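Long-range contact in putative mandelate racemase/muconate lactonizing enzyme (Bordetella bronchiseptica, PDB 3DDM), which is of undetermined function but belongs to the enolase superfamily, with a capping N-terminal domain and a TIM-barrel-like C-terminal domain: residues A8-F20 against V73-A87. The protein carries 1 engineered substitution. Sequence-based numbering, arbitrary orientation.
Sequences ASITPARVRAHVF and VETVLAPLLTARAFA
With CG1 trans to the backbone N, V15 spreads both methyls over helix 73-81: CG1 lies 3.9 Å from V73 CG1, while CG2 approaches L81 CD2 at 4.0 Å and also meets T82 CG2. Between these branches, V15 CB rests on A78 CB. E74 has CG beside its own N and continues extended to CD, which carries the carboxylate to strand 14-20; there A17 N donates to E74 OE2 at 3.2 Å. That bond is nearly straight at the hydrogen (172°) but arrives 56° out of the carboxylate plane. R16 NE is 4.6 Å from E74 OE2, so any attraction acts without direct contact. The axes of strand 14-20 and helix 73-81 run nearly antiparallel (155°) and come within 8.1 Å, the helix lying against a strand that is outermost, within this chain, in the three-stranded antiparallel sheet of the enolase-type N-terminal domain. Helix 110-131 adds to this packing, with L120 on V15 and A116 on V73. At the C-terminal end of the helix, P12 packs CG on L81 CG at 3.9 Å, the two side chains roughly perpendicular, and its CD reaches the edge of the F86 ring at CD1. Beyond the helix the backbones form a single antiparallel bridge, a hydrogen-bonded pair: I10 N gives to F86 O and F86 N returns to I10 O, each at 2.9 Å.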
# COMPACT_ATOMS: atom_id res chain seq x y z
N ALA A 8 -27.68 -18.04 11.99
CA ALA A 8 -26.85 -19.13 11.38
C ALA A 8 -25.42 -18.64 11.11
O ALA A 8 -25.19 -17.87 10.17
CB ALA A 8 -27.50 -19.60 10.07
N SER A 9 -24.48 -19.10 11.92
CA SER A 9 -23.07 -18.71 11.80
C SER A 9 -22.46 -19.01 10.42
O SER A 9 -22.96 -19.86 9.68
CB SER A 9 -22.24 -19.43 12.86
OG SER A 9 -21.92 -20.74 12.44
N ILE A 10 -21.39 -18.29 10.10
CA ILE A 10 -20.69 -18.45 8.83
C ILE A 10 -19.46 -19.33 9.01
O ILE A 10 -18.69 -19.13 9.95
CB ILE A 10 -20.18 -17.10 8.28
CG1 ILE A 10 -21.24 -16.01 8.48
CG2 ILE A 10 -19.82 -17.25 6.80
CD1 ILE A 10 -22.49 -16.24 7.69
N THR A 11 -19.26 -20.30 8.12
CA THR A 11 -18.10 -21.17 8.22
C THR A 11 -17.48 -21.35 6.84
O THR A 11 -17.67 -22.38 6.20
CB THR A 11 -18.47 -22.56 8.79
OG1 THR A 11 -19.15 -22.40 10.04
CG2 THR A 11 -17.20 -23.38 9.02
N PRO A 12 -16.71 -20.35 6.37
CA PRO A 12 -16.05 -20.38 5.07
C PRO A 12 -15.30 -21.69 4.88
O PRO A 12 -14.73 -22.21 5.83
CB PRO A 12 -15.11 -19.19 5.13
CG PRO A 12 -15.83 -18.24 6.04
CD PRO A 12 -16.31 -19.15 7.13
N ALA A 13 -15.31 -22.22 3.66
CA ALA A 13 -14.63 -23.48 3.38
C ALA A 13 -13.70 -23.37 2.18
O ALA A 13 -12.62 -23.96 2.16
CB ALA A 13 -15.65 -24.56 3.13
N ARG A 14 -14.12 -22.61 1.17
CA ARG A 14 -13.34 -22.42 -0.03
C ARG A 14 -13.50 -20.97 -0.44
O ARG A 14 -14.61 -20.45 -0.42
CB ARG A 14 -13.83 -23.36 -1.14
CG ARG A 14 -13.18 -23.15 -2.50
CD ARG A 14 -13.62 -24.23 -3.49
NE ARG A 14 -13.97 -23.69 -4.81
CZ ARG A 14 -15.06 -22.95 -5.05
NH1 ARG A 14 -15.91 -22.66 -4.08
NH2 ARG A 14 -15.28 -22.49 -6.28
N VAL A 15 -12.40 -20.32 -0.79
CA VAL A 15 -12.42 -18.92 -1.19
C VAL A 15 -11.60 -18.72 -2.45
O VAL A 15 -10.38 -18.86 -2.43
CB VAL A 15 -11.85 -18.01 -0.07
CG1 VAL A 15 -11.90 -16.57 -0.51
CG2 VAL A 15 -12.63 -18.22 1.21
N ARG A 16 -12.25 -18.38 -3.55
CA ARG A 16 -11.53 -18.18 -4.81
C ARG A 16 -11.69 -16.78 -5.38
O ARG A 16 -12.72 -16.13 -5.19
CB ARG A 16 -11.98 -19.21 -5.85
CG ARG A 16 -11.93 -20.64 -5.34
CD ARG A 16 -12.11 -21.67 -6.45
NE ARG A 16 -10.97 -21.70 -7.36
CZ ARG A 16 -10.73 -22.69 -8.23
NH1 ARG A 16 -11.55 -23.74 -8.31
NH2 ARG A 16 -9.66 -22.62 -9.02
N ALA A 17 -10.66 -16.33 -6.08
CA ALA A 17 -10.67 -15.02 -6.71
C ALA A 17 -10.48 -15.19 -8.21
O ALA A 17 -9.64 -15.97 -8.64
CB ALA A 17 -9.56 -14.16 -6.14
N HIS A 18 -11.27 -14.47 -9.00
CA HIS A 18 -11.16 -14.56 -10.44
C HIS A 18 -10.88 -13.18 -11.00
O HIS A 18 -11.55 -12.21 -10.65
CB HIS A 18 -12.45 -15.09 -11.06
CG HIS A 18 -12.97 -16.32 -10.37
ND1 HIS A 18 -13.92 -16.26 -9.38
CD2 HIS A 18 -12.62 -17.62 -10.49
CE1 HIS A 18 -14.13 -17.47 -8.91
NE2 HIS A 18 -13.36 -18.31 -9.56
N VAL A 19 -9.88 -13.10 -11.87
CA VAL A 19 -9.51 -11.83 -12.47
C VAL A 19 -9.99 -11.76 -13.92
O VAL A 19 -9.97 -12.76 -14.64
CB VAL A 19 -7.99 -11.62 -12.45
CG1 VAL A 19 -7.66 -10.24 -13.00
CG2 VAL A 19 -7.46 -11.78 -11.03
N PHE A 20 -10.42 -10.58 -14.33
CA PHE A 20 -10.90 -10.35 -15.69
C PHE A 20 -10.35 -9.03 -16.18
O PHE A 20 -10.21 -8.08 -15.41
CB PHE A 20 -12.42 -10.29 -15.73
CG PHE A 20 -13.07 -11.58 -15.37
CD1 PHE A 20 -13.45 -11.83 -14.06
CD2 PHE A 20 -13.25 -12.57 -16.33
CE1 PHE A 20 -14.01 -13.06 -13.70
CE2 PHE A 20 -13.81 -13.79 -15.98
CZ PHE A 20 -14.19 -14.04 -14.66
N VAL A 73 -6.15 -12.32 -1.71
CA VAL A 73 -7.35 -13.00 -1.26
C VAL A 73 -7.14 -14.51 -1.10
O VAL A 73 -7.55 -15.09 -0.09
CB VAL A 73 -8.53 -12.76 -2.24
CG1 VAL A 73 -9.70 -13.68 -1.92
CG2 VAL A 73 -8.97 -11.32 -2.15
N GLU A 74 -6.49 -15.12 -2.07
CA GLU A 74 -6.25 -16.56 -2.02
C GLU A 74 -5.07 -17.00 -1.14
O GLU A 74 -5.14 -18.05 -0.50
CB GLU A 74 -6.09 -17.12 -3.44
CG GLU A 74 -7.33 -16.92 -4.32
CD GLU A 74 -7.21 -17.56 -5.71
OE1 GLU A 74 -6.18 -17.35 -6.39
OE2 GLU A 74 -8.17 -18.26 -6.14
N THR A 75 -4.00 -16.22 -1.08
CA THR A 75 -2.84 -16.62 -0.27
C THR A 75 -2.78 -16.07 1.16
O THR A 75 -2.08 -16.63 2.00
CB THR A 75 -1.50 -16.24 -0.96
OG1 THR A 75 -1.34 -14.82 -0.96
CG2 THR A 75 -1.49 -16.73 -2.40
N VAL A 76 -3.49 -14.99 1.45
CA VAL A 76 -3.44 -14.41 2.79
C VAL A 76 -4.75 -14.39 3.56
O VAL A 76 -4.81 -14.80 4.72
CB VAL A 76 -2.88 -12.98 2.72
CG1 VAL A 76 -3.10 -12.25 4.04
CG2 VAL A 76 -1.40 -13.04 2.38
N LEU A 77 -5.81 -13.91 2.92
CA LEU A 77 -7.10 -13.83 3.59
C LEU A 77 -7.87 -15.14 3.62
O LEU A 77 -8.55 -15.43 4.59
CB LEU A 77 -7.96 -12.76 2.92
CG LEU A 77 -7.34 -11.37 2.80
CD1 LEU A 77 -8.15 -10.56 1.82
CD2 LEU A 77 -7.29 -10.70 4.16
N ALA A 78 -7.76 -15.94 2.55
CA ALA A 78 -8.48 -17.22 2.48
C ALA A 78 -8.17 -18.12 3.67
O ALA A 78 -9.09 -18.60 4.35
CB ALA A 78 -8.16 -17.93 1.17
N PRO A 79 -6.88 -18.37 3.96
CA PRO A 79 -6.46 -19.22 5.08
C PRO A 79 -7.02 -18.74 6.41
O PRO A 79 -7.50 -19.54 7.22
CB PRO A 79 -4.95 -19.14 5.04
CG PRO A 79 -4.66 -18.95 3.57
CD PRO A 79 -5.70 -17.94 3.17
N LEU A 80 -6.96 -17.44 6.65
CA LEU A 80 -7.50 -16.90 7.90
C LEU A 80 -8.98 -17.25 7.96
O LEU A 80 -9.49 -17.80 8.94
CB LEU A 80 -7.33 -15.38 7.94
CG LEU A 80 -5.93 -14.82 8.14
CD1 LEU A 80 -5.98 -13.31 8.09
CD2 LEU A 80 -5.37 -15.28 9.47
N LEU A 81 -9.68 -16.92 6.88
CA LEU A 81 -11.11 -17.14 6.75
C LEU A 81 -11.57 -18.60 6.91
O LEU A 81 -12.56 -18.87 7.58
CB LEU A 81 -11.55 -16.59 5.39
CG LEU A 81 -12.87 -15.83 5.27
CD1 LEU A 81 -12.96 -14.73 6.33
CD2 LEU A 81 -12.95 -15.26 3.85
N THR A 82 -10.85 -19.54 6.29
CA THR A 82 -11.24 -20.95 6.36
C THR A 82 -10.65 -21.78 7.50
O THR A 82 -10.50 -22.99 7.37
CB THR A 82 -10.93 -21.67 5.03
OG1 THR A 82 -9.51 -21.75 4.84
CG2 THR A 82 -11.54 -20.92 3.87
N ALA A 83 -10.32 -21.16 8.63
CA ALA A 83 -9.74 -21.90 9.74
C ALA A 83 -10.61 -21.87 11.00
O ALA A 83 -10.31 -22.52 12.00
CB ALA A 83 -8.35 -21.36 10.06
N ARG A 84 -11.70 -21.11 10.93
CA ARG A 84 -12.61 -21.01 12.06
C ARG A 84 -13.99 -20.59 11.58
O ARG A 84 -14.21 -20.40 10.38
CB ARG A 84 -12.09 -19.98 13.07
CG ARG A 84 -11.75 -18.65 12.45
CD ARG A 84 -11.57 -17.60 13.51
NE ARG A 84 -12.82 -17.33 14.20
CZ ARG A 84 -13.01 -16.32 15.04
NH1 ARG A 84 -12.02 -15.48 15.30
NH2 ARG A 84 -14.20 -16.13 15.61
N ALA A 85 -14.91 -20.46 12.53
CA ALA A 85 -16.27 -20.05 12.21
C ALA A 85 -16.45 -18.63 12.71
O ALA A 85 -15.61 -18.12 13.47
CB ALA A 85 -17.26 -20.98 12.88
N PHE A 86 -17.53 -17.98 12.29
CA PHE A 86 -17.79 -16.60 12.69
C PHE A 86 -19.26 -16.37 12.97
O PHE A 86 -20.13 -16.80 12.22
CB PHE A 86 -17.32 -15.63 11.60
CG PHE A 86 -15.88 -15.82 11.21
CD1 PHE A 86 -15.52 -16.78 10.27
CD2 PHE A 86 -14.88 -15.07 11.82
CE1 PHE A 86 -14.19 -17.00 9.95
CE2 PHE A 86 -13.54 -15.28 11.51
CZ PHE A 86 -13.20 -16.24 10.57
N ALA A 87 -19.54 -15.68 14.07
CA ALA A 87 -20.92 -15.40 14.43
C ALA A 87 -21.65 -14.78 13.25
O ALA A 87 -22.81 -15.10 12.99
CB ALA A 87 -20.96 -14.47 15.64